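Local coordinates for lipoate-protein ligase, putative (Streptococcus pneumoniae, PDB 1VQZ) that is a putative member of the lipoate-protein ligase family, built on a catalytic domain of the lipoyl ligase A/B type followed by a smaller C-terminal domain, at residues I43-N49 and N93-I99; A33-L38 and Y150-M156; V77-I81 and D249-G253. All blocks are in the same frame, centred on the assembly; numbering follows the deposited sequence.

Interaction 1: residues I43-N49 and N93-I99; sequences IFLLWIN and NLNYTII
The indole of W47 takes N95 CB over one face, 3.7 Å from the centroid of the six-membered ring and 15° off its normal, a CH-pi contact. At the ring edge the N-H is used as well: W47 NE1 gives a nearly straight hydrogen bond (173°) to T97 OG1 at 2.9 Å, the hydroxyl lying in the indole plane. The turn that allows both contacts is chi1 of 49°, which wedges CG between backbone N and carbonyl carbon and lays the indole back over the partner strand. T97 OG1 is also bonded to E30 of helix 23-36, which lies against this side of the sheet. The F44 ring meets I98 CG1 near its plane, at an edge. These pairs sit on two neighbouring antiparallel strands, 42-47 and 93-101, within the large mixed sheet of the catalytic domain. I43 with I99, L45 with T97 and W47 with N95 are the hydrogen-bonded pairs; F44 with I98 and L46 with Y96 are non-hydrogen-bonded. On the side of the sheet that carries W47, the L45 side chain lies alongside T97, L45 CD2 being 3.6 Å from T97 CB. On the opposite side of the sheet, L46 CD2 packs on Y96 CB at 3.7 Å, under helix 206-220. Beside N49 and N93, a water accepts from N49 N at 2.8 Å, and its oxygen also lies 2.7 Å from N93 O.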
loop_
_atom_site.group_PDB
_atom_site.type_symbol
_atom_site.label_atom_id
_atom_site.label_comp_id
_atom_site.label_asym_id
_atom_site.label_seq_id
_atom_site.Cartn_x
_atom_site.Cartn_y
_atom_site.Cartn_z
ATOM N N ILE A 43 -14.694 9.887 1.708
ATOM C CA ILE A 43 -15.083 8.604 2.320
ATOM C C ILE A 43 -14.043 8.170 3.333
ATOM O O ILE A 43 -12.835 8.243 3.079
ATOM C CB ILE A 43 -15.316 7.439 1.274
ATOM C CG1 ILE A 43 -16.341 7.826 0.199
ATOM C CG2 ILE A 43 -15.767 6.173 2.009
ATOM C CD1 ILE A 43 -16.450 6.867 -0.960
ATOM N N PHE A 44 -14.532 7.750 4.500
ATOM C CA PHE A 44 -13.713 7.306 5.617
ATOM C C PHE A 44 -14.186 5.914 6.076
ATOM O O PHE A 44 -15.399 5.652 6.217
ATOM C CB PHE A 44 -13.793 8.299 6.793
ATOM C CG PHE A 44 -13.030 7.845 8.042
ATOM C CD1 PHE A 44 -11.640 7.700 8.020
ATOM C CD2 PHE A 44 -13.705 7.535 9.243
ATOM C CE1 PHE A 44 -10.954 7.255 9.169
ATOM C CE2 PHE A 44 -13.003 7.093 10.387
ATOM C CZ PHE A 44 -11.642 6.966 10.342
ATOM N N LEU A 45 -13.231 5.029 6.296
ATOM C CA LEU A 45 -13.496 3.763 6.990
ATOM C C LEU A 45 -12.316 3.216 7.764
ATOM O O LEU A 45 -11.156 3.448 7.404
ATOM C CB LEU A 45 -14.009 2.658 6.055
ATOM C CG LEU A 45 -13.278 2.267 4.787
ATOM C CD1 LEU A 45 -13.713 0.890 4.330
ATOM C CD2 LEU A 45 -13.589 3.310 3.671
ATOM N N LEU A 46 -12.675 2.478 8.828
ATOM C CA LEU A 46 -11.753 1.697 9.661
ATOM C C LEU A 46 -12.135 0.212 9.596
ATOM O O LEU A 46 -13.294 -0.114 9.628
ATOM C CB LEU A 46 -11.818 2.171 11.101
ATOM C CG LEU A 46 -11.516 3.655 11.342
ATOM C CD1 LEU A 46 -11.945 4.150 12.743
ATOM C CD2 LEU A 46 -10.074 3.897 11.083
ATOM N N TRP A 47 -11.151 -0.673 9.488
ATOM C CA TRP A 47 -11.409 -2.090 9.316
ATOM C C TRP A 47 -10.215 -2.980 9.650
ATOM O O TRP A 47 -9.104 -2.511 9.790
ATOM C CB TRP A 47 -11.925 -2.352 7.896
ATOM C CG TRP A 47 -11.099 -1.717 6.817
ATOM C CD1 TRP A 47 -11.056 -0.390 6.456
ATOM C CD2 TRP A 47 -10.163 -2.383 6.003
ATOM N NE1 TRP A 47 -10.177 -0.208 5.423
ATOM C CE2 TRP A 47 -9.595 -1.418 5.134
ATOM C CE3 TRP A 47 -9.766 -3.715 5.889
ATOM C CZ2 TRP A 47 -8.635 -1.755 4.157
ATOM C CZ3 TRP A 47 -8.784 -4.050 4.910
ATOM C CH2 TRP A 47 -8.270 -3.069 4.045
ATOM N N ILE A 48 -10.494 -4.288 9.787
ATOM C CA ILE A 48 -9.584 -5.248 10.378
ATOM C C ILE A 48 -9.598 -6.545 9.573
ATOM O O ILE A 48 -10.649 -7.128 9.281
ATOM C CB ILE A 48 -9.916 -5.514 11.900
ATOM C CG1 ILE A 48 -9.857 -4.196 12.708
ATOM C CG2 ILE A 48 -8.978 -6.563 12.474
ATOM C CD1 ILE A 48 -10.234 -4.309 14.212
ATOM N N ASN A 49 -8.395 -6.955 9.191
ATOM C CA ASN A 49 -8.142 -8.229 8.493
ATOM C C ASN A 49 -7.648 -9.269 9.447
ATOM O O ASN A 49 -6.897 -8.950 10.381
ATOM C CB ASN A 49 -7.039 -8.033 7.471
ATOM C CG ASN A 49 -7.453 -7.127 6.328
ATOM O OD1 ASN A 49 -8.621 -7.160 5.894
ATOM N ND2 ASN A 49 -6.457 -6.367 5.764
ATOM N N ASN A 93 -4.443 -5.244 14.143
ATOM C CA ASN A 93 -3.971 -4.221 13.190
ATOM C C ASN A 93 -5.183 -3.514 12.658
ATOM O O ASN A 93 -6.021 -4.153 12.038
ATOM C CB ASN A 93 -3.207 -4.893 12.052
ATOM C CG ASN A 93 -2.733 -3.904 11.005
ATOM O OD1 ASN A 93 -1.783 -3.186 11.234
ATOM N ND2 ASN A 93 -3.354 -3.912 9.843
ATOM N N LEU A 94 -5.286 -2.214 12.893
ATOM C CA LEU A 94 -6.460 -1.449 12.504
ATOM C C LEU A 94 -6.115 -0.658 11.266
ATOM O O LEU A 94 -5.251 0.217 11.301
ATOM C CB LEU A 94 -6.891 -0.487 13.621
ATOM C CG LEU A 94 -8.144 0.356 13.352
ATOM C CD1 LEU A 94 -9.309 -0.501 13.041
ATOM C CD2 LEU A 94 -8.430 1.283 14.551
ATOM N N ASN A 95 -6.794 -1.010 10.178
ATOM C CA ASN A 95 -6.651 -0.363 8.868
ATOM C C ASN A 95 -7.532 0.869 8.799
ATOM O O ASN A 95 -8.639 0.878 9.319
ATOM C CB ASN A 95 -7.021 -1.381 7.748
ATOM C CG ASN A 95 -6.068 -2.591 7.729
ATOM O OD1 ASN A 95 -6.460 -3.748 7.976
ATOM N ND2 ASN A 95 -4.816 -2.308 7.533
ATOM N N TYR A 96 -7.042 1.907 8.138
ATOM C CA TYR A 96 -7.826 3.112 7.890
ATOM C C TYR A 96 -7.790 3.387 6.401
ATOM O O TYR A 96 -6.787 3.061 5.700
ATOM C CB TYR A 96 -7.319 4.350 8.691
ATOM C CG TYR A 96 -5.932 4.815 8.302
ATOM C CD1 TYR A 96 -4.786 4.296 8.918
ATOM C CD2 TYR A 96 -5.768 5.746 7.276
ATOM C CE1 TYR A 96 -3.512 4.713 8.513
ATOM C CE2 TYR A 96 -4.532 6.151 6.866
ATOM C CZ TYR A 96 -3.404 5.646 7.473
ATOM O OH TYR A 96 -2.196 6.121 7.018
ATOM N N THR A 97 -8.868 4.023 5.928
ATOM C CA THR A 97 -8.998 4.448 4.529
ATOM C C THR A 97 -9.583 5.858 4.450
ATOM O O THR A 97 -10.633 6.106 4.993
ATOM C CB THR A 97 -9.958 3.526 3.821
ATOM O OG1 THR A 97 -9.471 2.192 3.928
ATOM C CG2 THR A 97 -10.129 3.897 2.400
ATOM N N ILE A 98 -8.879 6.769 3.787
ATOM C CA ILE A 98 -9.309 8.154 3.574
ATOM C C ILE A 98 -9.311 8.401 2.064
ATOM O O ILE A 98 -8.268 8.517 1.460
ATOM C CB ILE A 98 -8.337 9.121 4.233
ATOM C CG1 ILE A 98 -8.095 8.704 5.688
ATOM C CG2 ILE A 98 -8.841 10.570 4.188
ATOM C CD1 ILE A 98 -6.861 9.342 6.254
ATOM N N ILE A 99 -10.500 8.510 1.488
ATOM C CA ILE A 99 -10.704 8.787 0.067
ATOM C C ILE A 99 -11.287 10.148 -0.174
ATOM O O ILE A 99 -12.221 10.591 0.537
ATOM C CB ILE A 99 -11.648 7.745 -0.517
ATOM C CG1 ILE A 99 -10.984 6.357 -0.481
ATOM C CG2 ILE A 99 -12.078 8.114 -1.925
ATOM C CD1 ILE A 99 -11.976 5.229 -0.323
HETATM O O HOH W 1 -5.872 -6.148 10.211
#

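Interaction 2: residues A33-L38 and Y150-M156; sequences AFKHLL and YINGRIM. With EDO (1,2-ethanediol), chain N.
F34, near the C-terminal end of helix 23-36, inserts its ring between I151 and selenomethionine M156 of a beta hairpin, whose strands 141-151 and 154-162 are joined by a type II turn from I151 to R154. This is the tight part of the contact. I151 CD1 lies over one face of the ring, toward the rim, 4.2 Å from the centroid, and M156 CB covers the opposite face at 3.7 Å; both are CH-pi contacts. The selenium of M156 approaches obliquely, 4.5 Å from the F34 centroid, as a Met-aromatic contact. With CG anti to the backbone N (chi1 -177°), the phenyl reaches out from the helix; the F34 and I151 side chains come from opposite directions, I151 CD1 settling over the ring face, while M156 crosses F34 at about a right angle.

Toward solvent the contact becomes looser. K35 directs its bond to CB away from the hairpin, touches I151 CD1 through CG at 4.2 Å, and forms a salt bridge with E31 of its own helix. H36 also starts away from the hairpin and does not touch it; its NE2 accepts a hydrogen bond from an ethanediol hydroxyl, probably a remnant of the crystallisation liquor.

R154 spans the two regimes. Its chain bends at chi3 (-95°) and brings the guanidinium to the backbone carbonyls of the chain that follows the helix: L37 O receives weak bonds from NH1 and NH2, and E40 O takes another from NH2. Over one face of that group rests L38 CD2, 3.5 Å from R154 NE.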
loop_
_atom_site.group_PDB
_atom_site.type_symbol
_atom_site.label_atom_id
_atom_site.label_comp_id
_atom_site.label_asym_id
_atom_site.label_seq_id
_atom_site.Cartn_x
_atom_site.Cartn_y
_atom_site.Cartn_z
ATOM N N ALA A 33 -15.095 1.515 -2.796
ATOM C CA ALA A 33 -15.274 2.854 -2.325
ATOM C C ALA A 33 -14.374 3.836 -3.106
ATOM O O ALA A 33 -14.850 4.876 -3.580
ATOM C CB ALA A 33 -15.036 2.911 -0.800
ATOM N N PHE A 34 -13.085 3.503 -3.264
ATOM C CA PHE A 34 -12.130 4.367 -3.959
ATOM C C PHE A 34 -12.553 4.619 -5.403
ATOM O O PHE A 34 -12.654 5.781 -5.865
ATOM C CB PHE A 34 -10.785 3.670 -3.942
ATOM C CG PHE A 34 -9.642 4.451 -4.550
ATOM C CD1 PHE A 34 -9.599 5.860 -4.512
ATOM C CD2 PHE A 34 -8.524 3.751 -5.051
ATOM C CE1 PHE A 34 -8.482 6.569 -5.014
ATOM C CE2 PHE A 34 -7.423 4.445 -5.552
ATOM C CZ PHE A 34 -7.410 5.860 -5.537
ATOM N N LYS A 35 -12.875 3.546 -6.122
ATOM C CA LYS A 35 -13.073 3.627 -7.599
ATOM C C LYS A 35 -14.508 3.708 -8.113
ATOM O O LYS A 35 -14.757 4.178 -9.207
ATOM C CB LYS A 35 -12.351 2.457 -8.277
ATOM C CG LYS A 35 -10.878 2.452 -8.035
ATOM C CD LYS A 35 -10.195 1.263 -8.730
ATOM C CE LYS A 35 -8.659 1.319 -8.546
ATOM N NZ LYS A 35 -7.972 0.058 -9.096
ATOM N N HIS A 36 -15.439 3.287 -7.295
ATOM C CA HIS A 36 -16.832 3.110 -7.725
ATOM C C HIS A 36 -17.842 4.034 -7.054
ATOM O O HIS A 36 -18.888 4.252 -7.620
ATOM C CB HIS A 36 -17.262 1.662 -7.463
ATOM C CG HIS A 36 -16.622 0.670 -8.371
ATOM N ND1 HIS A 36 -17.270 0.146 -9.467
ATOM C CD2 HIS A 36 -15.404 0.076 -8.325
ATOM C CE1 HIS A 36 -16.468 -0.717 -10.067
ATOM N NE2 HIS A 36 -15.336 -0.785 -9.391
ATOM N N LEU A 37 -17.554 4.555 -5.856
ATOM C CA LEU A 37 -18.482 5.474 -5.178
ATOM C C LEU A 37 -18.137 6.927 -5.510
ATOM O O LEU A 37 -17.899 7.769 -4.623
ATOM C CB LEU A 37 -18.531 5.278 -3.652
ATOM C CG LEU A 37 -19.028 3.920 -3.102
ATOM C CD1 LEU A 37 -19.112 3.990 -1.603
ATOM C CD2 LEU A 37 -20.368 3.507 -3.653
ATOM N N LEU A 38 -18.183 7.209 -6.802
ATOM C CA LEU A 38 -17.769 8.496 -7.377
ATOM C C LEU A 38 -18.722 9.690 -7.111
ATOM O O LEU A 38 -18.353 10.828 -7.365
ATOM C CB LEU A 38 -17.571 8.325 -8.899
ATOM C CG LEU A 38 -16.513 7.273 -9.235
ATOM C CD1 LEU A 38 -16.272 7.184 -10.747
ATOM C CD2 LEU A 38 -15.194 7.572 -8.472
ATOM N N TYR A 150 -3.354 7.127 -6.325
ATOM C CA TYR A 150 -4.002 8.179 -7.087
ATOM C C TYR A 150 -4.497 7.607 -8.368
ATOM O O TYR A 150 -3.723 7.030 -9.129
ATOM C CB TYR A 150 -3.030 9.302 -7.401
ATOM C CG TYR A 150 -3.606 10.354 -8.293
ATOM C CD1 TYR A 150 -4.429 11.329 -7.779
ATOM C CD2 TYR A 150 -3.359 10.353 -9.669
ATOM C CE1 TYR A 150 -4.979 12.321 -8.579
ATOM C CE2 TYR A 150 -3.911 11.367 -10.499
ATOM C CZ TYR A 150 -4.729 12.347 -9.924
ATOM O OH TYR A 150 -5.288 13.358 -10.670
ATOM N N ILE A 151 -5.798 7.720 -8.580
ATOM C CA ILE A 151 -6.380 7.555 -9.896
ATOM C C ILE A 151 -6.803 8.953 -10.372
ATOM O O ILE A 151 -6.629 9.949 -9.629
ATOM C CB ILE A 151 -7.601 6.650 -9.863
ATOM C CG1 ILE A 151 -8.775 7.381 -9.168
ATOM C CG2 ILE A 151 -7.207 5.293 -9.276
ATOM C CD1 ILE A 151 -10.023 6.458 -8.788
ATOM N N ASN A 152 -7.377 9.051 -11.575
ATOM C CA ASN A 152 -7.729 10.394 -12.103
ATOM C C ASN A 152 -8.802 10.997 -11.207
ATOM O O ASN A 152 -9.822 10.381 -10.877
ATOM C CB ASN A 152 -8.121 10.428 -13.600
ATOM N N GLY A 153 -8.467 12.176 -10.726
ATOM C CA GLY A 153 -9.363 13.006 -9.968
ATOM C C GLY A 153 -9.682 12.491 -8.583
ATOM O O GLY A 153 -10.527 13.067 -7.956
ATOM N N ARG A 154 -9.024 11.432 -8.131
ATOM C CA ARG A 154 -9.332 10.815 -6.839
ATOM C C ARG A 154 -8.115 10.230 -6.100
ATOM O O ARG A 154 -7.260 9.470 -6.652
ATOM C CB ARG A 154 -10.444 9.775 -7.028
ATOM C CG ARG A 154 -10.993 9.223 -5.786
ATOM C CD ARG A 154 -12.209 8.299 -6.003
ATOM N NE ARG A 154 -13.383 9.068 -5.847
ATOM C CZ ARG A 154 -14.405 8.874 -5.022
ATOM N NH1 ARG A 154 -14.591 7.810 -4.273
ATOM N NH2 ARG A 154 -15.323 9.819 -5.032
ATOM N N ILE A 155 -8.045 10.577 -4.818
ATOM C CA ILE A 155 -6.902 10.285 -3.959
ATOM C C ILE A 155 -7.299 9.364 -2.832
ATOM O O ILE A 155 -8.332 9.586 -2.203
ATOM C CB ILE A 155 -6.401 11.584 -3.329
ATOM C CG1 ILE A 155 -5.972 12.578 -4.435
ATOM C CG2 ILE A 155 -5.252 11.305 -2.316
ATOM C CD1 ILE A 155 -5.804 13.981 -3.989
HETATM N N MSE A 156 -6.483 8.332 -2.577
HETATM C CA MSE A 156 -6.651 7.513 -1.386
HETATM C C MSE A 156 -5.385 7.512 -0.560
HETATM O O MSE A 156 -4.305 7.242 -1.057
HETATM C CB MSE A 156 -7.057 6.075 -1.732
HETATM C CG MSE A 156 -7.243 5.206 -0.511
HETATM SE SE MSE A 156 -7.838 3.356 -0.914
HETATM C CE MSE A 156 -6.212 2.799 -2.008
HETATM C C1 EDO N . -13.009 -2.412 -10.461
HETATM O O1 EDO N . -12.570 -1.240 -9.784
HETATM C C2 EDO N . -12.572 -3.596 -9.616
HETATM O O2 EDO N . -11.174 -3.833 -9.742
#

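Interaction 3: residues V77-I81 and D249-G253; sequences VVRRI and DWNYG. With EDO (1,2-ethanediol), chain I; EDO (1,2-ethanediol), chain G; EDO (1,2-ethanediol), chain Q.
R79 and W250 cross with their flat groups nearly perpendicular, guanidinium and indole planes 79° apart. R79 CD is what touches the ring, sitting over one indole face 3.8 Å from the centroid of the six-membered ring and offset toward its rim; R79 CZ stands farther above it, 6.0 Å from that centroid, at most a weak cation-pi attraction. The bend at chi3 (-65°) turns the guanidinium toward the end of helix 248-251. There R79 NE donates to W250 O at 2.8 Å, the acceptor in the guanidinium plane, and NH2 donates to a lone pair of Y252 O at 3.0 Å. In return W250 NE1 reaches R79 O at 2.9 Å, from above the carbonyl plane. N251 works beside this pair, its OD1 taking R79 N at 3.0 Å while its ND2 is held by F245 O. The contact thus fastens edge strand 76-79 of a three-stranded mixed sheet to a short helix far along the chain. The V77 and Y252 side chains cross at about a right angle, with V77 CG1 3.8 Å from Y252 OH. The guanidinium N-H groups of R79 are spent on backbone carbonyls (W250, Y252, Q59), whose partial negative charge probably stabilises the cation.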
loop_
_atom_site.group_PDB
_atom_site.type_symbol
_atom_site.label_atom_id
_atom_site.label_comp_id
_atom_site.label_asym_id
_atom_site.label_seq_id
_atom_site.Cartn_x
_atom_site.Cartn_y
_atom_site.Cartn_z
ATOM N N VAL A 77 -2.538 -14.310 1.751
ATOM C CA VAL A 77 -1.640 -13.474 0.969
ATOM C C VAL A 77 -2.466 -12.728 -0.091
ATOM O O VAL A 77 -3.007 -13.359 -1.035
ATOM C CB VAL A 77 -0.457 -14.294 0.345
ATOM C CG1 VAL A 77 0.416 -13.454 -0.537
ATOM C CG2 VAL A 77 0.363 -14.959 1.426
ATOM N N VAL A 78 -2.511 -11.388 0.034
ATOM C CA VAL A 78 -3.260 -10.538 -0.904
ATOM C C VAL A 78 -2.445 -9.322 -1.344
ATOM O O VAL A 78 -1.773 -8.695 -0.535
ATOM C CB VAL A 78 -4.621 -10.123 -0.271
ATOM C CG1 VAL A 78 -5.474 -9.274 -1.215
ATOM C CG2 VAL A 78 -5.419 -11.379 0.186
ATOM N N ARG A 79 -2.456 -9.038 -2.635
ATOM C CA ARG A 79 -1.783 -7.869 -3.187
ATOM C C ARG A 79 -2.715 -6.682 -3.083
ATOM O O ARG A 79 -3.851 -6.745 -3.514
ATOM C CB ARG A 79 -1.412 -8.138 -4.634
ATOM C CG ARG A 79 -0.646 -7.052 -5.331
ATOM C CD ARG A 79 -0.586 -7.320 -6.790
ATOM N NE ARG A 79 0.167 -8.517 -7.218
ATOM C CZ ARG A 79 1.495 -8.643 -7.232
ATOM N NH1 ARG A 79 2.286 -7.696 -6.746
ATOM N NH2 ARG A 79 2.041 -9.752 -7.727
ATOM N N ARG A 80 -2.223 -5.595 -2.504
ATOM C CA ARG A 80 -2.975 -4.349 -2.449
ATOM C C ARG A 80 -2.731 -3.435 -3.646
ATOM O O ARG A 80 -1.915 -3.727 -4.593
ATOM C CB ARG A 80 -2.679 -3.606 -1.114
ATOM C CG ARG A 80 -1.246 -3.123 -0.956
ATOM C CD ARG A 80 -1.037 -2.202 0.282
ATOM N NE ARG A 80 0.356 -1.769 0.187
ATOM C CZ ARG A 80 1.423 -2.457 0.620
ATOM N NH1 ARG A 80 1.264 -3.586 1.285
ATOM N NH2 ARG A 80 2.656 -1.998 0.358
ATOM N N ILE A 81 -3.503 -2.347 -3.682
ATOM C CA ILE A 81 -3.436 -1.450 -4.857
ATOM C C ILE A 81 -2.549 -0.234 -4.675
ATOM O O ILE A 81 -2.532 0.613 -5.541
ATOM C CB ILE A 81 -4.843 -1.062 -5.395
ATOM C CG1 ILE A 81 -5.577 -0.119 -4.435
ATOM C CG2 ILE A 81 -5.655 -2.337 -5.660
ATOM C CD1 ILE A 81 -6.929 0.347 -4.931
ATOM N N ASP A 249 -4.025 -15.034 -10.080
ATOM C CA ASP A 249 -3.536 -14.241 -11.194
ATOM C C ASP A 249 -3.217 -12.802 -10.739
ATOM O O ASP A 249 -2.284 -12.156 -11.253
ATOM C CB ASP A 249 -4.578 -14.133 -12.321
ATOM C CG ASP A 249 -4.794 -15.436 -13.100
ATOM O OD1 ASP A 249 -3.936 -16.331 -13.103
ATOM O OD2 ASP A 249 -5.849 -15.530 -13.753
ATOM N N TRP A 250 -4.024 -12.308 -9.808
ATOM C CA TRP A 250 -3.807 -11.000 -9.248
ATOM C C TRP A 250 -2.742 -11.022 -8.141
ATOM O O TRP A 250 -1.847 -10.184 -8.120
ATOM C CB TRP A 250 -5.118 -10.397 -8.716
ATOM C CG TRP A 250 -4.873 -9.177 -7.894
ATOM C CD1 TRP A 250 -4.991 -9.072 -6.511
ATOM C CD2 TRP A 250 -4.414 -7.905 -8.352
ATOM N NE1 TRP A 250 -4.612 -7.806 -6.103
ATOM C CE2 TRP A 250 -4.257 -7.071 -7.200
ATOM C CE3 TRP A 250 -4.089 -7.376 -9.615
ATOM C CZ2 TRP A 250 -3.819 -5.773 -7.281
ATOM C CZ3 TRP A 250 -3.632 -6.040 -9.686
ATOM C CH2 TRP A 250 -3.529 -5.256 -8.514
ATOM N N ASN A 251 -2.868 -11.933 -7.186
ATOM C CA ASN A 251 -2.017 -11.862 -5.964
ATOM C C ASN A 251 -0.563 -12.247 -6.255
ATOM O O ASN A 251 0.374 -11.660 -5.682
ATOM C CB ASN A 251 -2.599 -12.756 -4.852
ATOM C CG ASN A 251 -3.907 -12.261 -4.326
ATOM O OD1 ASN A 251 -4.081 -11.075 -4.157
ATOM N ND2 ASN A 251 -4.817 -13.167 -4.003
ATOM N N TYR A 252 -0.411 -13.238 -7.132
ATOM C CA TYR A 252 0.893 -13.709 -7.616
ATOM C C TYR A 252 1.025 -13.274 -9.066
ATOM O O TYR A 252 1.472 -12.163 -9.339
ATOM C CB TYR A 252 0.972 -15.229 -7.456
ATOM C CG TYR A 252 1.081 -15.654 -6.005
ATOM C CD1 TYR A 252 -0.048 -15.760 -5.198
ATOM C CD2 TYR A 252 2.313 -15.946 -5.437
ATOM C CE1 TYR A 252 0.053 -16.171 -3.833
ATOM C CE2 TYR A 252 2.437 -16.354 -4.098
ATOM C CZ TYR A 252 1.308 -16.437 -3.297
ATOM O OH TYR A 252 1.441 -16.826 -1.983
ATOM N N GLY A 253 0.613 -14.128 -10.002
ATOM C CA GLY A 253 0.442 -13.706 -11.404
ATOM C C GLY A 253 1.435 -14.321 -12.359
ATOM O O GLY A 253 2.473 -14.818 -11.945
HETATM C C1 EDO I . 0.308 -9.447 -11.044
HETATM O O1 EDO I . 1.066 -9.169 -12.257
HETATM C C2 EDO I . -0.992 -8.641 -11.026
HETATM O O2 EDO I . -1.884 -9.007 -12.111
HETATM C C1 EDO G . -7.394 -17.144 -11.095
HETATM O O1 EDO G . -6.015 -16.905 -10.812
HETATM C C2 EDO G . -7.987 -17.781 -9.878
HETATM O O2 EDO G . -6.895 -17.862 -8.961
HETATM C C1 EDO Q . 3.744 -20.621 -3.537
HETATM O O1 EDO Q . 3.349 -20.533 -4.901
HETATM C C2 EDO Q . 4.236 -19.351 -2.845
HETATM O O2 EDO Q . 3.456 -19.071 -1.648
#

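Overall arrangement
Interactions 1 and 2 are two parts of the same packing layer of helix 23-36 on the large sheet: the helix is followed in the chain by strand 42-47, and strands 93-101 and 154-162 are neighbours in the sheet. Their centres lie 15 Å apart and they touch, I99 CG2 coming within 3.5 Å of R154 NH1 and I43 CD1 within 3.8 Å of L37 CB. In sequence, interaction 1 is nested inside the loop that interaction 2 closes. Interaction 3 ties strand 76-79 of the three-stranded sheet to helix 248-251, its centre about 20 Å from that of interaction 2, yet I81 CD1 reaches F34 CD2 at 3.8 Å. Interactions 1 and 3 do not touch, their nearest atoms being about 7 Å apart, so interaction 2 bridges them.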